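Local coordinates for Acarbose/maltose binding protein GacH (Streptomyces glaucescens, PDB 3K01), which serves as the solute receptor of an ABC transporter, binding acarbose and a homolog of it, and probably maltose, at residues A[180-185]-A[226-231]; A[262-267]-A[349-354]. All coordinates share one frame; numbering follows the deposited sequence. Where two conformers were deposited one is given.

Contact 1 (A[180-185]-A[226-231]); sequences TGLYLR and KDLVDS
Leu184 and Leu228 carry this contact, the first just past strand 180-183, the second in the last turns of helix 216-230. Followed outward from its CB, Leu228 starts against its neighbour at once: CB lies 4.1 Å from CD1 of Leu184. CG stands anti to the carbonyl carbon (chi1 -79°), which turns the branched end toward 180-185 and makes CD1 face both Leu184 and Leu182. There CD1 of Leu228 meets CD1 of Leu184 at 3.9 Å, the shortest approach between the segments, and CD2 of Leu182 more loosely at 4.4 Å. Leu184, extended with CG anti to its backbone N, meets the helical leucine at about a right angle; one methyl of Leu184, CD1, abuts both CB and CD1 of Leu228, and the two side chains do not run alongside each other. Leu182 and Leu184 project from the same side of the chain, with Tyr183 turned to the other side, onto helix 241-251. Leu166 of helix 163-177 and Tyr195 of helix 193-198 close around Leu228. Within 226-231 the carbonyl O of Asp227 is gripped twice, by Ser231 N and, at 2.8 Å, by Ser231 OG, from opposite faces of its plane. Between the two segments, however, the chemistry is wholly apolar: they are held by buried aliphatic contacts, whose strength depends on shape and exclusion of water and not on directed bonds.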
# COMPACT_ATOMS: atom_id res chain seq x y z
N THR A 180 24.20 -1.02 12.85
CA THR A 180 23.76 -2.18 12.07
C THR A 180 23.22 -1.68 10.72
O THR A 180 22.69 -0.57 10.63
CB THR A 180 22.68 -2.93 12.87
OG1 THR A 180 23.31 -3.54 13.99
CG2 THR A 180 21.98 -4.01 12.06
N GLY A 181 23.39 -2.47 9.66
CA GLY A 181 22.88 -2.02 8.36
C GLY A 181 21.39 -1.74 8.32
O GLY A 181 20.98 -0.65 7.92
N LEU A 182 20.60 -2.73 8.72
CA LEU A 182 19.16 -2.72 8.45
C LEU A 182 18.36 -3.05 9.70
O LEU A 182 18.70 -3.98 10.44
CB LEU A 182 18.87 -3.78 7.39
CG LEU A 182 17.42 -4.00 6.95
CD1 LEU A 182 16.82 -2.76 6.26
CD2 LEU A 182 17.24 -5.22 6.07
N TYR A 183 17.25 -2.34 9.90
CA TYR A 183 16.21 -2.84 10.80
C TYR A 183 15.22 -3.61 9.97
O TYR A 183 14.63 -3.02 9.08
CB TYR A 183 15.49 -1.73 11.58
CG TYR A 183 14.59 -2.33 12.62
CD1 TYR A 183 15.03 -2.51 13.92
CD2 TYR A 183 13.33 -2.82 12.29
CE1 TYR A 183 14.23 -3.13 14.88
CE2 TYR A 183 12.52 -3.42 13.26
CZ TYR A 183 12.98 -3.56 14.52
OH TYR A 183 12.16 -4.18 15.43
N LEU A 184 15.09 -4.92 10.21
CA LEU A 184 14.18 -5.77 9.45
C LEU A 184 12.94 -5.92 10.30
O LEU A 184 13.00 -6.47 11.42
CB LEU A 184 14.86 -7.12 9.19
CG LEU A 184 14.02 -8.12 8.36
CD1 LEU A 184 14.91 -8.96 7.51
CD2 LEU A 184 13.18 -9.02 9.25
N ARG A 185 11.81 -5.40 9.82
CA ARG A 185 10.57 -5.48 10.58
C ARG A 185 10.11 -6.93 10.64
O ARG A 185 9.82 -7.53 9.60
CB ARG A 185 9.50 -4.62 9.93
CG ARG A 185 8.11 -4.72 10.54
CD ARG A 185 7.99 -3.71 11.63
NE ARG A 185 6.65 -3.62 12.28
CZ ARG A 185 5.64 -2.86 11.87
NH1 ARG A 185 5.73 -2.11 10.78
NH2 ARG A 185 4.52 -2.85 12.59
N LYS A 226 15.85 -14.72 7.69
CA LYS A 226 16.63 -15.29 8.79
C LYS A 226 18.13 -15.08 8.57
O LYS A 226 18.86 -14.80 9.52
CB LYS A 226 16.31 -16.78 8.91
CG LYS A 226 16.92 -17.47 10.16
CD LYS A 226 16.59 -16.75 11.45
CE LYS A 226 16.88 -17.61 12.67
NZ LYS A 226 16.83 -16.82 13.95
N ASP A 227 18.59 -15.20 7.34
CA ASP A 227 19.98 -14.96 7.02
C ASP A 227 20.36 -13.50 7.31
O ASP A 227 21.48 -13.24 7.79
CB ASP A 227 20.32 -15.30 5.56
CG ASP A 227 21.74 -14.89 5.17
OD1 ASP A 227 22.69 -15.53 5.64
OD2 ASP A 227 21.86 -13.94 4.41
N LEU A 228 19.49 -12.56 7.00
CA LEU A 228 19.83 -11.16 7.26
C LEU A 228 20.09 -10.91 8.74
O LEU A 228 21.03 -10.20 9.12
CB LEU A 228 18.72 -10.27 6.73
CG LEU A 228 18.79 -10.05 5.22
CD1 LEU A 228 17.54 -9.35 4.72
CD2 LEU A 228 19.99 -9.19 4.82
N VAL A 229 19.32 -11.55 9.58
CA VAL A 229 19.51 -11.40 11.02
C VAL A 229 20.69 -12.24 11.52
O VAL A 229 21.56 -11.73 12.26
CB VAL A 229 18.19 -11.69 11.80
CG1 VAL A 229 18.41 -11.54 13.27
CG2 VAL A 229 17.05 -10.75 11.34
N ASP A 230 20.79 -13.49 11.08
CA ASP A 230 21.88 -14.36 11.54
C ASP A 230 23.23 -13.76 11.19
O ASP A 230 24.18 -13.86 11.98
CB ASP A 230 21.83 -15.71 10.84
CG ASP A 230 20.82 -16.63 11.41
OD1 ASP A 230 20.28 -16.39 12.50
OD2 ASP A 230 20.60 -17.67 10.72
N SER A 231 23.34 -13.18 10.00
CA SER A 231 24.61 -12.63 9.52
C SER A 231 24.94 -11.29 10.14
O SER A 231 26.03 -10.76 9.89
CB SER A 231 24.57 -12.45 8.00
OG SER A 231 23.64 -11.42 7.67

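Contact 2 (A[262-267]-A[349-354]); sequences WAIEDV and DNEMVK
Ile264 and Met352 pass flank to flank, their side chains pointing opposite ways, between helix 264-268 and the first turn of helix 351-360. In one of the two conformers of Met352 the thioether does the touching: SD of Met352 sits 3.8 Å from CG1 of Ile264, and the terminal CE lies 4.0 Å from both CB and CG1 of Ile264. Met352 leaves its helix with CG anti to the backbone N (chi1 -163°), and bends at chi2 and chi3 carry SD and CE across to the flank of Ile264. Behind Ile264, Phe146 of strand 132-148 and Leu279 of strand 279-283 complete the apolar surroundings. Beside this pair, Glu351 reaches over, its OE1 4.3 Å from CG2 of Ile264. That same OE1 approaches OE2 of Glu265 to 4.4 Å, a like-charge pair whose repulsion is probably offset by Lys268, which forms a salt bridge with each carboxylate. Asn350 fixes the beginning of helix 351-360 as its N-cap: OD1 accepts from Val353 N at 3.2 Å, in the carbonyl plane and on a lone pair, and weakly from Met352 N. Its ND2 is tied to Ser333 OG. The N-capped helix 351-360 thus packs on helix 264-268, which itself rests on strands 132-148 and 279-283 of the mixed sheet, in a protein classed with the type 2 periplasmic-binding fold.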
# COMPACT_ATOMS: atom_id res chain seq x y z
N TRP A 262 3.90 7.08 5.20
CA TRP A 262 3.36 7.40 6.51
C TRP A 262 4.45 7.58 7.57
O TRP A 262 4.17 8.09 8.66
CB TRP A 262 2.37 6.31 6.97
CG TRP A 262 2.97 4.96 6.91
CD1 TRP A 262 3.75 4.38 7.87
CD2 TRP A 262 2.89 4.02 5.84
NE1 TRP A 262 4.17 3.14 7.46
CE2 TRP A 262 3.64 2.89 6.22
CE3 TRP A 262 2.26 4.02 4.59
CZ2 TRP A 262 3.78 1.76 5.39
CZ3 TRP A 262 2.39 2.88 3.76
CH2 TRP A 262 3.16 1.78 4.16
N ALA A 263 5.68 7.15 7.29
CA ALA A 263 6.80 7.26 8.25
C ALA A 263 7.63 8.53 8.13
O ALA A 263 8.47 8.80 8.99
CB ALA A 263 7.72 6.06 8.13
N ILE A 264 7.49 9.25 7.02
CA ILE A 264 8.39 10.37 6.70
C ILE A 264 8.40 11.46 7.77
O ILE A 264 9.47 11.88 8.18
CB ILE A 264 8.06 10.93 5.30
CG1 ILE A 264 8.42 9.92 4.20
CG2 ILE A 264 8.76 12.27 5.08
CD1 ILE A 264 9.89 9.73 3.95
N GLU A 265 7.24 11.90 8.20
CA GLU A 265 7.23 12.98 9.18
C GLU A 265 7.87 12.54 10.50
O GLU A 265 8.64 13.30 11.11
CB GLU A 265 5.83 13.55 9.36
CG GLU A 265 5.38 14.34 8.12
CD GLU A 265 6.32 15.49 7.78
OE1 GLU A 265 6.60 16.30 8.68
OE2 GLU A 265 6.80 15.58 6.62
N ASP A 266 7.58 11.32 10.94
CA ASP A 266 8.20 10.84 12.16
C ASP A 266 9.73 10.77 12.01
O ASP A 266 10.47 11.13 12.93
CB ASP A 266 7.61 9.48 12.55
CG ASP A 266 8.11 8.98 13.89
OD1 ASP A 266 8.18 9.76 14.86
OD2 ASP A 266 8.47 7.79 13.99
N VAL A 267 10.21 10.31 10.86
CA VAL A 267 11.66 10.22 10.65
C VAL A 267 12.28 11.61 10.76
O VAL A 267 13.35 11.79 11.35
CB VAL A 267 12.01 9.56 9.29
CG1 VAL A 267 13.48 9.83 8.94
CG2 VAL A 267 11.66 8.07 9.34
N ASP A 349 7.98 17.94 -8.34
CA ASP A 349 8.90 18.43 -7.31
C ASP A 349 8.38 18.31 -5.88
O ASP A 349 8.99 18.82 -4.95
CB ASP A 349 9.44 19.83 -7.63
CG ASP A 349 8.40 20.89 -7.51
OD1 ASP A 349 7.28 20.64 -7.02
OD2 ASP A 349 8.71 22.05 -7.94
N ASN A 350 7.26 17.62 -5.71
CA ASN A 350 6.72 17.39 -4.37
C ASN A 350 7.66 16.48 -3.57
O ASN A 350 8.16 15.49 -4.11
CB ASN A 350 5.30 16.81 -4.48
CG ASN A 350 4.73 16.42 -3.15
OD1 ASN A 350 5.00 15.31 -2.65
ND2 ASN A 350 3.98 17.32 -2.53
N GLU A 351 7.89 16.80 -2.30
CA GLU A 351 8.85 16.01 -1.50
C GLU A 351 8.54 14.50 -1.50
O GLU A 351 9.42 13.66 -1.65
CB GLU A 351 8.91 16.54 -0.04
CG GLU A 351 9.93 15.72 0.80
CD GLU A 351 10.19 16.20 2.24
OE1 GLU A 351 9.30 16.05 3.09
OE2 GLU A 351 11.34 16.65 2.52
N MET A 352 7.27 14.17 -1.33
CA MET A 352 6.89 12.76 -1.25
C MET A 352 6.99 12.04 -2.60
O MET A 352 7.39 10.88 -2.68
CB MET A 352 5.50 12.64 -0.66
CG MET A 352 5.19 11.26 -0.17
SD MET A 352 6.10 10.86 1.35
CE MET A 352 5.16 11.69 2.63
N VAL A 353 6.65 12.75 -3.68
CA VAL A 353 6.78 12.21 -5.02
C VAL A 353 8.26 11.95 -5.31
O VAL A 353 8.64 10.91 -5.85
CB VAL A 353 6.17 13.18 -6.03
CG1 VAL A 353 6.53 12.76 -7.42
CG2 VAL A 353 4.67 13.23 -5.85
N LYS A 354 9.11 12.89 -4.91
CA LYS A 354 10.54 12.72 -5.12
C LYS A 354 11.08 11.52 -4.36
O LYS A 354 11.90 10.75 -4.87
CB LYS A 354 11.31 13.98 -4.73
CG LYS A 354 11.05 15.13 -5.67
CD LYS A 354 11.82 16.40 -5.29
CE LYS A 354 11.43 16.95 -3.91
NZ LYS A 354 12.21 18.22 -3.63

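How the contacts relate
Contact 1 is buried throughout, its three leucines walled in by neighbouring helices, although its centre is about 23 Å from the centre of the chain. Contact 2 is about 15 Å from that centre yet only partly buried, with Ile264 on the inside and Glu265 exposed. The difference shows in the chemistry: the strand region meets a helix through aliphatic carbons alone in contact 1, whereas helix meets helix in contact 2 through a sulfur-containing side chain flanked by carboxylates sharing a lysine. They have no helix or strand in common and follow each other along the chain. Strand 254-259, paired with 180-183 and 132-148, and helix 241-251 connect their surroundings.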